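Local coordinates for nucleoporin NUP82 (Chaetomium thermophilum, PDB 5CWW), which serves, probably, as a structural component of the nuclear pore complex and a docking partner for transport factors, here represented by its N-terminal beta-propeller domain, at residues 246-249 against 250-254; 380-384 against 385-389; 514-517 against 518-522; 534-537 against 538-542; 553-556 against 557-560. One frame throughout, in Å; residues are numbered along the deposited sequence.

Interaction 1 of 5, residues 246-249 against 250-254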
loop_
_atom_site.group_PDB
_atom_site.type_symbol
_atom_site.label_atom_id
_atom_site.label_comp_id
_atom_site.label_asym_id
_atom_site.label_seq_id
_atom_site.Cartn_x
_atom_site.Cartn_y
_atom_site.Cartn_z
ATOM N N SER B 246 -12.172 -9.153 14.186
ATOM C CA SER B 246 -11.022 -8.388 14.645
ATOM C C SER B 246 -11.237 -6.886 14.453
ATOM O O SER B 246 -11.839 -6.471 13.463
ATOM C CB SER B 246 -9.769 -8.835 13.891
ATOM O OG SER B 246 -8.702 -7.920 14.075
ATOM N N PRO B 247 -10.749 -6.062 15.398
ATOM C CA PRO B 247 -10.814 -4.609 15.194
ATOM C C PRO B 247 -9.994 -4.177 13.987
ATOM O O PRO B 247 -10.244 -3.121 13.406
ATOM C CB PRO B 247 -10.222 -4.041 16.488
ATOM C CG PRO B 247 -9.393 -5.143 17.050
ATOM C CD PRO B 247 -10.108 -6.405 16.679
ATOM N N ASP B 248 -9.020 -5.001 13.616
ATOM C CA ASP B 248 -8.171 -4.713 12.471
ATOM C C ASP B 248 -8.928 -4.859 11.151
ATOM O O ASP B 248 -8.386 -4.572 10.086
ATOM C CB ASP B 248 -6.949 -5.631 12.484
ATOM C CG ASP B 248 -5.972 -5.277 13.590
ATOM O OD1 ASP B 248 -5.638 -4.081 13.729
ATOM O OD2 ASP B 248 -5.551 -6.189 14.330
ATOM N N ALA B 249 -10.183 -5.291 11.226
ATOM C CA ALA B 249 -11.051 -5.313 10.055
ATOM C C ALA B 249 -11.209 -3.907 9.476
ATOM O O ALA B 249 -11.370 -3.744 8.265
ATOM C CB ALA B 249 -12.409 -5.900 10.408
ATOM N N PHE B 250 -11.162 -2.898 10.344
ATOM C CA PHE B 250 -11.220 -1.504 9.903
ATOM C C PHE B 250 -9.910 -0.767 10.162
ATOM O O PHE B 250 -9.528 0.109 9.392
ATOM C CB PHE B 250 -12.375 -0.763 10.590
ATOM C CG PHE B 250 -12.228 -0.642 12.083
ATOM C CD1 PHE B 250 -11.423 0.338 12.640
ATOM C CD2 PHE B 250 -12.919 -1.493 12.932
ATOM C CE1 PHE B 250 -11.291 0.455 14.010
ATOM C CE2 PHE B 250 -12.792 -1.380 14.304
ATOM C CZ PHE B 250 -11.978 -0.405 14.843
ATOM N N ASP B 251 -9.216 -1.126 11.236
ATOM C CA ASP B 251 -8.026 -0.383 11.639
ATOM C C ASP B 251 -6.822 -0.731 10.769
ATOM O O ASP B 251 -5.881 0.058 10.666
ATOM C CB ASP B 251 -7.697 -0.645 13.111
ATOM C CG ASP B 251 -7.268 0.617 13.855
ATOM O OD1 ASP B 251 -7.099 1.678 13.216
ATOM O OD2 ASP B 251 -7.087 0.542 15.088
ATOM N N MET B 252 -6.856 -1.907 10.145
ATOM C CA MET B 252 -5.821 -2.291 9.190
ATOM C C MET B 252 -6.433 -2.620 7.831
ATOM O O MET B 252 -5.918 -3.457 7.091
ATOM C CB MET B 252 -5.012 -3.479 9.717
ATOM C CG MET B 252 -4.145 -3.132 10.924
ATOM S SD MET B 252 -2.964 -4.421 11.377
ATOM C CE MET B 252 -1.770 -4.257 10.047
ATOM N N GLU B 253 -7.547 -1.965 7.515
ATOM C CA GLU B 253 -8.098 -2.021 6.168
ATOM C C GLU B 253 -7.219 -1.163 5.264
ATOM O O GLU B 253 -7.135 0.048 5.449
ATOM C CB GLU B 253 -9.546 -1.533 6.139
ATOM C CG GLU B 253 -10.211 -1.656 4.775
ATOM C CD GLU B 253 -11.582 -1.014 4.732
ATOM O OE1 GLU B 253 -12.572 -1.740 4.507
ATOM O OE2 GLU B 253 -11.672 0.217 4.916
ATOM N N VAL B 254 -6.572 -1.787 4.285
ATOM C CA VAL B 254 -5.629 -1.075 3.428
ATOM C C VAL B 254 -6.352 -0.229 2.390
ATOM O O VAL B 254 -7.279 -0.699 1.729
ATOM C CB VAL B 254 -4.677 -2.048 2.703
ATOM C CG1 VAL B 254 -3.668 -1.282 1.845
ATOM C CG2 VAL B 254 -3.952 -2.931 3.710
HETATM O O HOH W 1 -8.248 -5.367 7.525
#
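The ring of F250 lies against the backbone carbonyl of P247: O of P247 stands 3.1 Å above one face of the F250 ring, over its centre, while the carbonyl carbon of A249 comes up obliquely. The first torsion of F250 sets CG between its own backbone N and carbonyl carbon (chi1 64°), which folds the ring back over the preceding turn. P247 O is gripped twice besides. D251 N reaches it in the carbonyl plane at 3.1 Å, and F250 N comes from above that plane at 3.2 Å. The F250 ring is flat enough to lie over P247 O at close range, with its rim near P247 CB, which is 4.3 Å from F250 CE2. An alanine in place of F250 would probably uncover P247 O and P247 CB on that side and lose the ring's meeting with a polar side chain of the other protein's chain.

Proline, with its fixed phi, fits the approach to a short helix, and S246 OG caps that approach by accepting from D248 N at 3.0 Å. D248 and M252, one turn apart, lie side by side, with D248 OD1 3.3 Å from M252 CG. Beyond this turn, both oxygens of D248 form salt bridges with a basic side chain of another protein's chain, which probably eases the nearness of D251, whose OD2 bonds to that chain's backbone. Helix 248-251 leads through M252 and E253 into strand 254-258, with M252 packed on L221 of helix 221-225 and on M276 of strand 272-276.

Interaction 2 of 5, residues 380-384 against 385-389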
loop_
_atom_site.group_PDB
_atom_site.type_symbol
_atom_site.label_atom_id
_atom_site.label_comp_id
_atom_site.label_asym_id
_atom_site.label_seq_id
_atom_site.Cartn_x
_atom_site.Cartn_y
_atom_site.Cartn_z
ATOM N N GLU B 380 -4.499 19.688 14.220
ATOM C CA GLU B 380 -5.405 19.244 15.269
ATOM C C GLU B 380 -6.853 19.424 14.827
ATOM O O GLU B 380 -7.148 20.240 13.951
ATOM C CB GLU B 380 -5.140 20.010 16.570
ATOM C CG GLU B 380 -5.208 21.525 16.439
ATOM C CD GLU B 380 -4.873 22.236 17.737
ATOM O OE1 GLU B 380 -4.468 21.557 18.704
ATOM O OE2 GLU B 380 -5.014 23.477 17.791
ATOM N N ASP B 381 -7.745 18.641 15.426
ATOM C CA ASP B 381 -9.174 18.697 15.127
ATOM C C ASP B 381 -9.471 18.373 13.664
ATOM O O ASP B 381 -10.288 19.036 13.026
ATOM C CB ASP B 381 -9.744 20.074 15.484
ATOM C CG ASP B 381 -9.536 20.428 16.943
ATOM O OD1 ASP B 381 -9.429 19.499 17.770
ATOM O OD2 ASP B 381 -9.482 21.634 17.263
ATOM N N GLU B 382 -8.806 17.348 13.140
ATOM C CA GLU B 382 -9.089 16.867 11.794
ATOM C C GLU B 382 -10.457 16.192 11.756
ATOM O O GLU B 382 -10.838 15.496 12.698
ATOM C CB GLU B 382 -8.012 15.886 11.323
ATOM C CG GLU B 382 -6.686 16.535 10.959
ATOM C CD GLU B 382 -5.661 15.528 10.469
ATOM O OE1 GLU B 382 -4.949 15.830 9.488
ATOM O OE2 GLU B 382 -5.564 14.434 11.066
ATOM N N GLN B 383 -11.190 16.401 10.667
ATOM C CA GLN B 383 -12.487 15.759 10.485
ATOM C C GLN B 383 -12.309 14.311 10.038
ATOM O O GLN B 383 -11.200 13.887 9.722
ATOM C CB GLN B 383 -13.325 16.531 9.465
ATOM C CG GLN B 383 -13.622 17.962 9.878
ATOM C CD GLN B 383 -14.395 18.040 11.180
ATOM O OE1 GLN B 383 -15.535 17.584 11.268
ATOM N NE2 GLN B 383 -13.772 18.611 12.205
ATOM N N ASP B 384 -13.405 13.558 10.013
ATOM C CA ASP B 384 -13.348 12.145 9.650
ATOM C C ASP B 384 -12.825 11.956 8.228
ATOM O O ASP B 384 -11.996 11.082 7.980
ATOM C CB ASP B 384 -14.728 11.493 9.794
ATOM C CG ASP B 384 -15.159 11.340 11.247
ATOM O OD1 ASP B 384 -14.288 11.355 12.141
ATOM O OD2 ASP B 384 -16.376 11.196 11.493
ATOM N N ASP B 385 -13.301 12.778 7.296
ATOM C CA ASP B 385 -12.898 12.646 5.897
ATOM C C ASP B 385 -11.495 13.206 5.652
ATOM O O ASP B 385 -10.975 13.118 4.540
ATOM C CB ASP B 385 -13.911 13.336 4.973
ATOM C CG ASP B 385 -14.149 14.793 5.335
ATOM O OD1 ASP B 385 -13.308 15.391 6.038
ATOM O OD2 ASP B 385 -15.183 15.345 4.902
ATOM N N GLU B 386 -10.892 13.778 6.692
ATOM C CA GLU B 386 -9.519 14.272 6.617
ATOM C C GLU B 386 -8.547 13.236 7.177
ATOM O O GLU B 386 -7.429 13.090 6.683
ATOM C CB GLU B 386 -9.379 15.596 7.374
ATOM C CG GLU B 386 -10.074 16.771 6.696
ATOM C CD GLU B 386 -10.088 18.028 7.548
ATOM O OE1 GLU B 386 -9.998 17.917 8.788
ATOM O OE2 GLU B 386 -10.194 19.132 6.973
ATOM N N VAL B 387 -8.979 12.515 8.206
ATOM C CA VAL B 387 -8.153 11.474 8.805
ATOM C C VAL B 387 -8.126 10.257 7.887
ATOM O O VAL B 387 -7.078 9.649 7.673
ATOM C CB VAL B 387 -8.677 11.064 10.203
ATOM C CG1 VAL B 387 -7.890 9.882 10.762
ATOM C CG2 VAL B 387 -8.602 12.242 11.160
ATOM N N GLU B 388 -9.294 9.917 7.349
ATOM C CA GLU B 388 -9.456 8.765 6.470
ATOM C C GLU B 388 -8.633 8.905 5.190
ATOM O O GLU B 388 -8.802 9.870 4.441
ATOM C CB GLU B 388 -10.937 8.585 6.125
ATOM C CG GLU B 388 -11.238 7.434 5.174
ATOM C CD GLU B 388 -12.725 7.243 4.951
ATOM O OE1 GLU B 388 -13.398 8.219 4.553
ATOM O OE2 GLU B 388 -13.221 6.120 5.186
ATOM N N LEU B 389 -7.748 7.941 4.943
ATOM C CA LEU B 389 -6.844 7.998 3.795
ATOM C C LEU B 389 -7.370 7.180 2.623
ATOM O O LEU B 389 -8.052 6.169 2.809
ATOM C CB LEU B 389 -5.447 7.504 4.178
ATOM C CG LEU B 389 -4.640 8.397 5.126
ATOM C CD1 LEU B 389 -3.321 7.730 5.466
ATOM C CD2 LEU B 389 -4.395 9.768 4.515
#
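Q383 and E386 open a single helical turn: the carbonyl O of Q383, the N-cap residue of helix 384-387, accepts from both E386 N and V387 N at 3.0 Å, the latter nearly along the C=O axis and the former from well above the carbonyl plane. The side chain of E386 returns the favour. Its OE1 takes the N-H of Q383 at 2.7 Å in an almost straight bond (170°), the half of a capping box in which the third helical residue reaches back to the N-cap.

Glutamate has the length for this. With CG anti to the carbonyl carbon (chi1 -70°) and the chain extended beyond it, the carboxylate runs beside Q383, and OE1 is met on its anti side by Q383 N, which lies 31° out of the carboxylate plane. A negative group at the start of a helix is also likely to be favoured by the helix dipole; outside this turn, E386 OE2 has a salt bridge to a basic side chain of another protein's chain. Q383 itself turns its amide away, its chain bent at chi2. D384, the first helical residue, directs both carboxylate oxygens to a basic side chain of a further protein chain.

E382 pairs through OE1 with K438 of the same chain, while its aliphatic part crosses V387 at about a right angle, E382 CB lying 3.7 Å from V387 CG2.

Interaction 3 of 5, residues 514-517 against 518-522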
loop_
_atom_site.group_PDB
_atom_site.type_symbol
_atom_site.label_atom_id
_atom_site.label_comp_id
_atom_site.label_asym_id
_atom_site.label_seq_id
_atom_site.Cartn_x
_atom_site.Cartn_y
_atom_site.Cartn_z
ATOM N N SER B 514 3.422 20.517 -7.070
ATOM C CA SER B 514 4.875 20.420 -7.153
ATOM C C SER B 514 5.569 20.872 -5.875
ATOM O O SER B 514 5.188 21.875 -5.271
ATOM C CB SER B 514 5.404 21.243 -8.317
ATOM O OG SER B 514 6.818 21.275 -8.266
ATOM N N LEU B 515 6.601 20.129 -5.487
ATOM C CA LEU B 515 7.367 20.421 -4.280
ATOM C C LEU B 515 8.676 21.137 -4.596
ATOM O O LEU B 515 9.450 21.447 -3.692
ATOM C CB LEU B 515 7.652 19.128 -3.515
ATOM C CG LEU B 515 6.435 18.224 -3.311
ATOM C CD1 LEU B 515 6.805 17.003 -2.480
ATOM C CD2 LEU B 515 5.289 18.988 -2.668
ATOM N N THR B 516 8.921 21.392 -5.878
ATOM C CA THR B 516 10.071 22.190 -6.291
ATOM C C THR B 516 9.653 23.649 -6.422
ATOM O O THR B 516 8.487 23.932 -6.690
ATOM C CB THR B 516 10.656 21.708 -7.632
ATOM O OG1 THR B 516 9.696 21.910 -8.677
ATOM C CG2 THR B 516 11.030 20.235 -7.560
ATOM N N PRO B 517 10.599 24.586 -6.234
ATOM C CA PRO B 517 12.008 24.358 -5.898
ATOM C C PRO B 517 12.251 24.176 -4.400
ATOM O O PRO B 517 13.406 24.100 -3.980
ATOM C CB PRO B 517 12.691 25.630 -6.405
ATOM C CG PRO B 517 11.660 26.680 -6.247
ATOM C CD PRO B 517 10.336 26.009 -6.520
ATOM N N TRP B 518 11.184 24.107 -3.610
ATOM C CA TRP B 518 11.318 24.068 -2.157
ATOM C C TRP B 518 12.173 22.903 -1.661
ATOM O O TRP B 518 12.938 23.061 -0.708
ATOM C CB TRP B 518 9.942 23.998 -1.496
ATOM C CG TRP B 518 10.033 23.642 -0.051
ATOM C CD1 TRP B 518 10.269 24.488 0.990
ATOM C CD2 TRP B 518 9.905 22.332 0.514
ATOM N NE1 TRP B 518 10.293 23.786 2.172
ATOM C CE2 TRP B 518 10.076 22.460 1.905
ATOM C CE3 TRP B 518 9.664 21.065 -0.023
ATOM C CZ2 TRP B 518 10.008 21.367 2.767
ATOM C CZ3 TRP B 518 9.596 19.983 0.834
ATOM C CH2 TRP B 518 9.767 20.140 2.214
ATOM N N VAL B 519 12.045 21.739 -2.291
ATOM C CA VAL B 519 12.816 20.570 -1.875
ATOM C C VAL B 519 14.298 20.771 -2.175
ATOM O O VAL B 519 15.161 20.275 -1.452
ATOM C CB VAL B 519 12.332 19.269 -2.566
ATOM C CG1 VAL B 519 10.954 18.882 -2.069
ATOM C CG2 VAL B 519 12.347 19.408 -4.084
ATOM N N PHE B 520 14.585 21.506 -3.245
ATOM C CA PHE B 520 15.961 21.812 -3.619
ATOM C C PHE B 520 16.598 22.802 -2.642
ATOM O O PHE B 520 17.793 22.719 -2.364
ATOM C CB PHE B 520 16.014 22.369 -5.044
ATOM C CG PHE B 520 15.559 21.395 -6.097
ATOM C CD1 PHE B 520 16.007 20.082 -6.093
ATOM C CD2 PHE B 520 14.680 21.790 -7.091
ATOM C CE1 PHE B 520 15.588 19.188 -7.064
ATOM C CE2 PHE B 520 14.258 20.901 -8.062
ATOM C CZ PHE B 520 14.713 19.598 -8.048
ATOM N N ARG B 521 15.805 23.738 -2.129
ATOM C CA ARG B 521 16.316 24.711 -1.167
ATOM C C ARG B 521 16.653 24.034 0.159
ATOM O O ARG B 521 17.622 24.401 0.823
ATOM C CB ARG B 521 15.309 25.840 -0.931
ATOM C CG ARG B 521 14.988 26.668 -2.166
ATOM C CD ARG B 521 14.221 27.928 -1.793
ATOM N NE ARG B 521 13.316 28.363 -2.855
ATOM C CZ ARG B 521 13.689 29.062 -3.923
ATOM N NH1 ARG B 521 14.957 29.413 -4.090
ATOM N NH2 ARG B 521 12.788 29.410 -4.831
ATOM N N LEU B 522 15.853 23.044 0.542
ATOM C CA LEU B 522 16.114 22.312 1.774
ATOM C C LEU B 522 17.387 21.490 1.626
ATOM O O LEU B 522 18.230 21.472 2.522
ATOM C CB LEU B 522 14.935 21.408 2.142
ATOM C CG LEU B 522 15.144 20.526 3.380
ATOM C CD1 LEU B 522 15.573 21.352 4.594
ATOM C CD2 LEU B 522 13.886 19.724 3.699
#
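V519 N reaches L515 O at 3.0 Å at the start of helix 518-526, whose N-cap is P517 and which follows closely on strand 509-514. Of the other backbone bonds, R521 N reaches P517 O at 3.1 Å, and F520 N adds a weak bond to the same P517 oxygen. P517 has no N-H, and none is needed at this place, since no helical bond would use it; the peptide bond before it is cis, consistent with a sharp turn between strand and helix.

Polar side chains fasten the strand end. S514 OG accepts from T516 N at 3.2 Å, an ST turn, and T516 OG1 also donates to it. The hydroxyl of T516 sits between its own N and carbonyl carbon (chi1 65°), which leaves CG2 to face the helix.

Apolar contacts then fill the turn. T516 and F520 lie side by side, T516 CG2 coming tightly to 3.3 Å from F520 CE2 at an oblique approach, while V519 CG2 stands over one face of the ring. A serine at F520 would probably open a gap beside T516 CG2 and V519 CG2, leaving the threonine methyl without its aromatic neighbour. On the inner side L515 CB meets V519 CG1 at 3.6 Å, and both residues touch I427 of strand 427-432. W518 stacks on F473 and turns a ring edge to L515 O.

The cationic R521 adds a further contact: its extended chain runs along P517, which covers one guanidinium face with CB and brings CG to 3.3 Å from R521 NH2.

Interaction 4 of 5, residues 534-537 against 538-542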
loop_
_atom_site.group_PDB
_atom_site.type_symbol
_atom_site.label_atom_id
_atom_site.label_comp_id
_atom_site.label_asym_id
_atom_site.label_seq_id
_atom_site.Cartn_x
_atom_site.Cartn_y
_atom_site.Cartn_z
ATOM N N THR B 534 22.430 28.616 10.020
ATOM C CA THR B 534 21.501 27.515 9.757
ATOM C C THR B 534 20.086 27.837 10.234
ATOM O O THR B 534 19.134 27.761 9.456
ATOM C CB THR B 534 21.965 26.206 10.436
ATOM O OG1 THR B 534 23.270 25.852 9.962
ATOM C CG2 THR B 534 20.999 25.060 10.140
ATOM N N GLU B 535 19.947 28.186 11.510
ATOM C CA GLU B 535 18.631 28.438 12.087
ATOM C C GLU B 535 17.951 29.620 11.406
ATOM O O GLU B 535 16.730 29.643 11.249
ATOM C CB GLU B 535 18.740 28.691 13.593
ATOM C CG GLU B 535 17.391 28.832 14.289
ATOM C CD GLU B 535 17.513 28.939 15.797
ATOM O OE1 GLU B 535 16.486 29.201 16.460
ATOM O OE2 GLU B 535 18.632 28.762 16.321
ATOM N N PHE B 536 18.750 30.599 10.993
ATOM C CA PHE B 536 18.227 31.766 10.298
ATOM C C PHE B 536 17.669 31.376 8.932
ATOM O O PHE B 536 16.546 31.737 8.588
ATOM C CB PHE B 536 19.317 32.827 10.139
ATOM C CG PHE B 536 18.898 34.003 9.309
ATOM C CD1 PHE B 536 18.172 35.041 9.871
ATOM C CD2 PHE B 536 19.226 34.071 7.965
ATOM C CE1 PHE B 536 17.783 36.126 9.109
ATOM C CE2 PHE B 536 18.840 35.154 7.196
ATOM C CZ PHE B 536 18.117 36.184 7.770
ATOM N N ARG B 537 18.460 30.639 8.159
ATOM C CA ARG B 537 18.064 30.255 6.806
ATOM C C ARG B 537 16.923 29.236 6.799
ATOM O O ARG B 537 16.078 29.258 5.906
ATOM C CB ARG B 537 19.271 29.706 6.038
ATOM C CG ARG B 537 20.323 30.770 5.729
ATOM C CD ARG B 537 21.418 30.244 4.812
ATOM N NE ARG B 537 22.140 29.124 5.409
ATOM C CZ ARG B 537 23.190 29.248 6.216
ATOM N NH1 ARG B 537 23.656 30.448 6.538
ATOM N NH2 ARG B 537 23.774 28.164 6.709
ATOM N N ILE B 538 16.895 28.345 7.787
ATOM C CA ILE B 538 15.813 27.366 7.890
ATOM C C ILE B 538 14.489 28.060 8.199
ATOM O O ILE B 538 13.434 27.639 7.727
ATOM C CB ILE B 538 16.104 26.299 8.974
ATOM C CG1 ILE B 538 17.238 25.370 8.524
ATOM C CG2 ILE B 538 14.861 25.462 9.281
ATOM C CD1 ILE B 538 16.903 24.482 7.326
ATOM N N ASP B 539 14.549 29.121 8.996
ATOM C CA ASP B 539 13.346 29.842 9.386
ATOM C C ASP B 539 12.669 30.454 8.164
ATOM O O ASP B 539 11.444 30.464 8.065
ATOM C CB ASP B 539 13.677 30.927 10.408
ATOM C CG ASP B 539 12.472 31.763 10.776
ATOM O OD1 ASP B 539 11.679 31.315 11.632
ATOM O OD2 ASP B 539 12.315 32.867 10.212
ATOM N N LEU B 540 13.474 30.961 7.237
ATOM C CA LEU B 540 12.956 31.537 6.002
ATOM C C LEU B 540 12.316 30.460 5.135
ATOM O O LEU B 540 11.271 30.680 4.522
ATOM C CB LEU B 540 14.075 32.236 5.229
ATOM C CG LEU B 540 14.815 33.337 5.991
ATOM C CD1 LEU B 540 15.916 33.937 5.130
ATOM C CD2 LEU B 540 13.854 34.418 6.454
ATOM N N LEU B 541 12.951 29.295 5.090
ATOM C CA LEU B 541 12.456 28.175 4.301
ATOM C C LEU B 541 11.122 27.661 4.835
ATOM O O LEU B 541 10.217 27.348 4.062
ATOM C CB LEU B 541 13.493 27.051 4.285
ATOM C CG LEU B 541 13.183 25.837 3.411
ATOM C CD1 LEU B 541 14.454 25.305 2.774
ATOM C CD2 LEU B 541 12.521 24.745 4.237
ATOM N N ALA B 542 11.002 27.580 6.157
ATOM C CA ALA B 542 9.756 27.156 6.786
ATOM C C ALA B 542 8.666 28.203 6.584
ATOM O O ALA B 542 7.478 27.880 6.561
ATOM C CB ALA B 542 9.969 26.898 8.264
HETATM O O HOH W 2 15.329 33.787 9.822
#
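I538 reaches back along its helix to T534, the two side chains lying side by side and pointing the same way. CG1 of I538, anti to its carbonyl carbon (chi1 -70°), sits 3.2 Å from T534 O and 4.1 Å from T534 CG2; I538 N bonds to that same carbonyl at 2.9 Å. Apolar I538 is the buried residue of this turn, its side chain also against E525 of helix 518-526 and a polar side chain of another protein's chain.

R537 takes part mainly through its backbone, its O accepting from L541 N at 3.2 Å. Its long side chain bends at chi3 and leaves the turn: NE pairs with E525 and NH1 donates to A532 O.

L540 lies on the exposed flank, where CD1 approaches F536 obliquely, 3.8 Å from CE2. Here F536 O takes weak bonds from L540 N and D539 N and a further one from a water 2.7 Å away, and the water also donates to D539 OD2. D539 itself pairs with K543 and with a basic side chain of another protein's chain. These are the i to i+4 contacts of a regular alpha-helix, packed between helix 518-526 and another protein's chain, with F536 and L540 exposed.

Interaction 5 of 5, residues 553-556 against 557-560; sequences FTQT and RTQS
NE2 of Q555 donates to S560 O at 2.7 Å and, on the strand side, to P507 O, which ties the end of strand 548-554 to the loop that follows. That strand is an outermost one of a four-stranded antiparallel sheet, a blade of the beta-propeller, and the loop leads on toward strand 566-570. Glutamine suits the place by its length. With CG anti to the backbone N (chi1 -173°) and the chain extended beyond, the amide spans the turn and meets S560 O in that carbonyl's plane, although the oxygen lies tilted from the plane of the amide itself. The orientation of the amide is consistent with its surroundings, since NE2 has two carbonyl oxygens to serve; Q555 OE1 touches T558 CG2 at 3.3 Å.

Between these ends the chain bends sharply at T556 and R557, R557 taking positive phi and psi. T558, whose CB points toward 553-556, crosses Q555 at about a right angle and holds the bend: its OG1 donates to T556 O at 2.9 Å, from above the carbonyl plane. Threonine serves twice here, since its hydroxyl bonds to the backbone and its methyl packs against the end of Q555.

Further out, T556 and R557 lie side by side, pointing the same way, at the surface. The arginine chain bends at chi3, and NH2 of R557 makes a weak, 3.4 Å bond to T556 OG1, which lies at the edge of the guanidinium, near its plane.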
loop_
_atom_site.group_PDB
_atom_site.type_symbol
_atom_site.label_atom_id
_atom_site.label_comp_id
_atom_site.label_asym_id
_atom_site.label_seq_id
_atom_site.Cartn_x
_atom_site.Cartn_y
_atom_site.Cartn_z
ATOM N N PHE B 553 -8.288 21.235 -14.281
ATOM C CA PHE B 553 -9.556 20.764 -14.822
ATOM C C PHE B 553 -10.604 20.616 -13.731
ATOM O O PHE B 553 -10.308 20.171 -12.622
ATOM C CB PHE B 553 -9.369 19.423 -15.535
ATOM C CG PHE B 553 -10.654 18.797 -15.996
ATOM C CD1 PHE B 553 -11.287 19.244 -17.143
ATOM C CD2 PHE B 553 -11.232 17.762 -15.280
ATOM C CE1 PHE B 553 -12.470 18.670 -17.567
ATOM C CE2 PHE B 553 -12.416 17.185 -15.700
ATOM C CZ PHE B 553 -13.034 17.641 -16.846
ATOM N N THR B 554 -11.832 20.998 -14.066
ATOM C CA THR B 554 -12.965 20.866 -13.162
ATOM C C THR B 554 -14.163 20.280 -13.896
ATOM O O THR B 554 -14.549 20.767 -14.959
ATOM C CB THR B 554 -13.361 22.219 -12.554
ATOM O OG1 THR B 554 -12.194 22.880 -12.059
ATOM C CG2 THR B 554 -14.357 22.029 -11.418
ATOM N N GLN B 555 -14.742 19.230 -13.324
ATOM C CA GLN B 555 -15.933 18.609 -13.885
ATOM C C GLN B 555 -17.168 19.263 -13.271
ATOM O O GLN B 555 -17.264 19.391 -12.049
ATOM C CB GLN B 555 -15.925 17.103 -13.629
ATOM C CG GLN B 555 -17.048 16.352 -14.317
ATOM C CD GLN B 555 -16.842 14.844 -14.330
ATOM O OE1 GLN B 555 -17.426 14.141 -15.154
ATOM N NE2 GLN B 555 -16.023 14.339 -13.412
ATOM N N THR B 556 -18.106 19.672 -14.120
ATOM C CA THR B 556 -19.276 20.430 -13.681
ATOM C C THR B 556 -20.570 19.628 -13.778
ATOM O O THR B 556 -20.925 19.130 -14.847
ATOM C CB THR B 556 -19.440 21.717 -14.509
ATOM O OG1 THR B 556 -19.549 21.384 -15.898
ATOM C CG2 THR B 556 -18.248 22.640 -14.303
ATOM N N ARG B 557 -21.269 19.517 -12.649
ATOM C CA ARG B 557 -22.584 18.877 -12.586
ATOM C C ARG B 557 -22.580 17.462 -13.162
ATOM O O ARG B 557 -23.610 16.969 -13.624
ATOM C CB ARG B 557 -23.623 19.732 -13.317
ATOM C CG ARG B 557 -23.864 21.093 -12.680
ATOM C CD ARG B 557 -24.267 22.128 -13.713
ATOM N NE ARG B 557 -23.201 22.348 -14.685
ATOM C CZ ARG B 557 -23.243 23.249 -15.659
ATOM N NH1 ARG B 557 -24.306 24.030 -15.809
ATOM N NH2 ARG B 557 -22.216 23.364 -16.488
ATOM N N THR B 558 -21.417 16.818 -13.134
ATOM C CA THR B 558 -21.279 15.456 -13.633
ATOM C C THR B 558 -20.518 14.623 -12.606
ATOM O O THR B 558 -19.338 14.863 -12.344
ATOM C CB THR B 558 -20.550 15.418 -14.990
ATOM O OG1 THR B 558 -21.094 16.423 -15.857
ATOM C CG2 THR B 558 -20.699 14.055 -15.641
ATOM N N GLN B 559 -21.205 13.643 -12.028
ATOM C CA GLN B 559 -20.633 12.809 -10.978
ATOM C C GLN B 559 -19.734 11.712 -11.545
ATOM O O GLN B 559 -19.232 10.869 -10.803
ATOM C CB GLN B 559 -21.747 12.186 -10.136
ATOM C CG GLN B 559 -22.627 13.207 -9.430
ATOM C CD GLN B 559 -23.749 12.567 -8.638
ATOM O OE1 GLN B 559 -24.215 11.476 -8.969
ATOM N NE2 GLN B 559 -24.192 13.245 -7.585
ATOM N N SER B 560 -19.540 11.729 -12.860
ATOM C CA SER B 560 -18.711 10.735 -13.533
ATOM C C SER B 560 -17.293 10.721 -12.970
ATOM O O SER B 560 -16.644 11.762 -12.908
ATOM C CB SER B 560 -18.664 11.010 -15.036
ATOM O OG SER B 560 -17.515 10.426 -15.623
#

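In the fold
Interaction 1 and interaction 3 are partly buried, the other three lie at the surface. Interactions 3 and 4 belong together: their helices follow each other in the chain, and they share an apolar join at L541 and W518, while each also carries polar bonds, such as the ST turn of the one and the salt bridges of R537 and D539 in the other. Interactions 1 and 2 do not touch, yet each is a short helix leading into a blade's strand and turns acidic side chains toward basic residues of other protein chains. Interaction 5 stands apart, with no other protein chain touching it; a strand end and loop are joined there by amide and hydroxyl bonds in place of helical ones.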